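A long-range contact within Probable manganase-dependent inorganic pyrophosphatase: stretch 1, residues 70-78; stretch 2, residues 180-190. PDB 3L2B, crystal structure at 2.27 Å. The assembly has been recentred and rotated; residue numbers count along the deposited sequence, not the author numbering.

Stretch 1, residues 70-78: NILAKSATS
Stretch 2, residues 180-190: LIVQSLPVDYV

Two stretches more than a hundred residues apart pack without a single hydrogen bond between them, burying 482 Å² by fit of shape. Residues 71-74 form a short helix that ends in a Schellman motif: Ala76 takes positive phi (47/40), with Thr77 N bonded to Leu72 O (3.1 Å) and Ala76 N to Ala73 O (3.1 Å). Thr77 then extends (-55/135). In the other stretch, residues 182-184 make a 3-10 turn, Leu185 and Pro186 are extended (-53/138, -72/144), and a weakly bonded helix follows at about 187-190. The paired segments run antiparallel: Ser75 CA lies 5.5 Å from Tyr189 CA, and Thr77 CA 5.5 Å from Leu185 CA.

The central bump is Leu185 (m, t). Leu185 CD2 enters a hollow lined by Ile71, Leu72, Ser75 and Thr77, 4.3 Å from both Ile71 CD1 and Leu72 CD2, and 3.3 Å from both Ser75 OG and Thr77 OG1. Both hydroxyls border this methyl and bond within their own stretch: Thr77 OG1 (chi1 m) donates to Ser75 OG (2.7 Å), and Ser75 OG (chi1 p) donates to Ile71 O (2.6 Å). Pro186 lies beside them, its CD 3.2 Å from Thr77 OG1 and its CG 3.4 Å from Ser75 O.

Tyr189 (chi1 t, chi2 66°) lays one ring face against Ser75, whose CB sits 3.8 Å from the ring centroid in a CH-pi contact, 24° off the normal. Tyr189 OH reaches Lys74 CB (3.7 Å) and Ile71 CG2 (3.9 Å); Ile71 is p, p. At the other end, Leu72 (m, t) points CA-to-CB away, yet its tip returns, bringing CD1 to 3.9 Å from Ile181 CD1 (Ile181 t, t). Nearby, Thr77 CG2 rests 3.5 Å from Ser184 OG, which donates to Ile181 O (2.7 Å; Ser184 chi1 p).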

# COMPACT_ATOMS: atom_id res chain seq x y z
N ASN A 70 3.60 13.80 6.21
CA ASN A 70 4.37 14.00 7.42
C ASN A 70 4.48 12.70 8.27
O ASN A 70 4.94 12.70 9.41
CB ASN A 70 3.60 15.06 8.22
CG ASN A 70 4.47 15.86 9.11
OD1 ASN A 70 4.56 15.56 10.29
ND2 ASN A 70 5.09 16.92 8.57
N ILE A 71 4.07 11.57 7.70
CA ILE A 71 4.03 10.30 8.47
C ILE A 71 5.40 9.82 9.01
O ILE A 71 5.46 9.11 10.01
CB ILE A 71 3.33 9.09 7.73
CG1 ILE A 71 3.78 8.96 6.27
CG2 ILE A 71 1.82 9.21 7.81
CD1 ILE A 71 5.26 9.04 6.07
N LEU A 72 6.50 10.22 8.35
CA LEU A 72 7.84 9.81 8.83
C LEU A 72 8.08 10.47 10.20
O LEU A 72 8.64 9.86 11.11
CB LEU A 72 8.96 10.10 7.82
CG LEU A 72 8.94 9.30 6.51
CD1 LEU A 72 10.16 9.62 5.62
CD2 LEU A 72 8.87 7.79 6.73
N ALA A 73 7.58 11.70 10.35
CA ALA A 73 7.73 12.46 11.59
C ALA A 73 6.84 11.88 12.67
O ALA A 73 7.26 11.59 13.79
CB ALA A 73 7.40 13.95 11.37
N LYS A 74 5.58 11.72 12.29
CA LYS A 74 4.56 11.25 13.24
C LYS A 74 4.90 9.87 13.75
O LYS A 74 4.51 9.51 14.86
CB LYS A 74 3.17 11.25 12.60
CG LYS A 74 2.55 12.64 12.41
CD LYS A 74 1.02 12.56 12.21
CE LYS A 74 0.28 13.87 12.59
NZ LYS A 74 0.87 15.11 11.98
N SER A 75 5.61 9.10 12.94
CA SER A 75 5.91 7.70 13.27
C SER A 75 7.31 7.53 13.82
O SER A 75 7.74 6.42 14.14
CB SER A 75 5.77 6.82 12.03
OG SER A 75 6.79 7.11 11.07
N ALA A 76 8.06 8.61 13.87
CA ALA A 76 9.48 8.53 14.22
C ALA A 76 10.21 7.42 13.46
O ALA A 76 11.03 6.71 14.03
CB ALA A 76 9.64 8.28 15.75
N THR A 77 9.89 7.25 12.17
CA THR A 77 10.57 6.21 11.39
C THR A 77 12.08 6.41 11.47
O THR A 77 12.59 7.54 11.39
CB THR A 77 10.11 6.17 9.90
OG1 THR A 77 8.73 5.78 9.84
CG2 THR A 77 10.94 5.15 9.09
N SER A 78 12.77 5.31 11.69
CA SER A 78 14.23 5.31 11.87
C SER A 78 14.91 5.34 10.54
O SER A 78 14.37 4.93 9.53
CB SER A 78 14.67 4.05 12.61
OG SER A 78 14.72 2.97 11.69
N LEU A 180 7.68 2.97 -2.34
CA LEU A 180 8.24 2.04 -1.35
C LEU A 180 8.45 2.62 0.04
O LEU A 180 8.48 1.89 1.02
CB LEU A 180 9.62 1.56 -1.80
CG LEU A 180 9.71 0.61 -2.97
CD1 LEU A 180 11.19 0.52 -3.44
CD2 LEU A 180 9.18 -0.79 -2.58
N ILE A 181 8.64 3.93 0.11
CA ILE A 181 9.14 4.53 1.34
C ILE A 181 8.18 4.36 2.52
O ILE A 181 8.64 4.28 3.69
CB ILE A 181 9.52 6.02 1.15
CG1 ILE A 181 10.49 6.42 2.26
CG2 ILE A 181 8.26 6.86 1.11
CD1 ILE A 181 10.99 7.85 2.19
N VAL A 182 6.87 4.22 2.26
CA VAL A 182 5.91 4.04 3.39
C VAL A 182 6.01 2.64 4.03
O VAL A 182 5.54 2.42 5.15
CB VAL A 182 4.47 4.31 3.03
CG1 VAL A 182 4.35 5.77 2.54
CG2 VAL A 182 3.95 3.31 1.95
N GLN A 183 6.69 1.74 3.34
CA GLN A 183 6.90 0.40 3.85
C GLN A 183 7.98 0.39 4.93
O GLN A 183 8.28 -0.62 5.53
CB GLN A 183 7.31 -0.53 2.70
CG GLN A 183 6.30 -0.53 1.53
CD GLN A 183 6.62 -1.60 0.52
OE1 GLN A 183 7.49 -2.43 0.76
NE2 GLN A 183 5.93 -1.59 -0.63
N SER A 184 8.56 1.54 5.17
CA SER A 184 9.64 1.65 6.12
C SER A 184 9.10 2.00 7.50
O SER A 184 9.81 1.90 8.49
CB SER A 184 10.65 2.70 5.62
OG SER A 184 10.12 3.96 5.87
N LEU A 185 7.81 2.36 7.56
CA LEU A 185 7.15 2.70 8.83
C LEU A 185 7.29 1.62 9.91
O LEU A 185 7.10 0.42 9.64
CB LEU A 185 5.64 2.95 8.63
CG LEU A 185 5.24 4.17 7.80
CD1 LEU A 185 3.72 4.26 7.62
CD2 LEU A 185 5.76 5.41 8.41
N PRO A 186 7.55 2.02 11.16
CA PRO A 186 7.58 0.99 12.21
C PRO A 186 6.22 0.44 12.54
O PRO A 186 5.24 1.17 12.54
CB PRO A 186 8.15 1.74 13.43
CG PRO A 186 7.73 3.18 13.23
CD PRO A 186 7.66 3.38 11.70
N VAL A 187 6.16 -0.85 12.84
CA VAL A 187 4.88 -1.50 13.04
C VAL A 187 4.07 -0.80 14.13
O VAL A 187 2.83 -0.77 14.04
CB VAL A 187 5.00 -3.04 13.30
CG1 VAL A 187 5.47 -3.78 12.01
CG2 VAL A 187 5.91 -3.31 14.44
N ASP A 188 4.74 -0.21 15.13
CA ASP A 188 4.00 0.39 16.27
C ASP A 188 3.27 1.66 15.89
O ASP A 188 2.39 2.10 16.62
CB ASP A 188 4.86 0.60 17.53
CG ASP A 188 5.84 1.76 17.40
OD1 ASP A 188 6.35 2.19 18.43
OD2 ASP A 188 6.15 2.19 16.28
N TYR A 189 3.58 2.22 14.73
CA TYR A 189 2.77 3.34 14.25
C TYR A 189 1.46 2.85 13.66
O TYR A 189 0.46 3.55 13.67
CB TYR A 189 3.48 4.15 13.18
CG TYR A 189 2.71 5.39 12.73
CD1 TYR A 189 2.49 6.44 13.60
CD2 TYR A 189 2.21 5.49 11.44
CE1 TYR A 189 1.81 7.60 13.18
CE2 TYR A 189 1.51 6.64 11.01
CZ TYR A 189 1.32 7.70 11.88
OH TYR A 189 0.65 8.83 11.47
N VAL A 190 1.49 1.62 13.18
CA VAL A 190 0.43 1.07 12.30
C VAL A 190 -0.47 0.04 13.00
O VAL A 190 -1.64 -0.10 12.71
CB VAL A 190 1.10 0.44 11.05
CG1 VAL A 190 0.22 -0.62 10.40
CG2 VAL A 190 1.43 1.53 10.08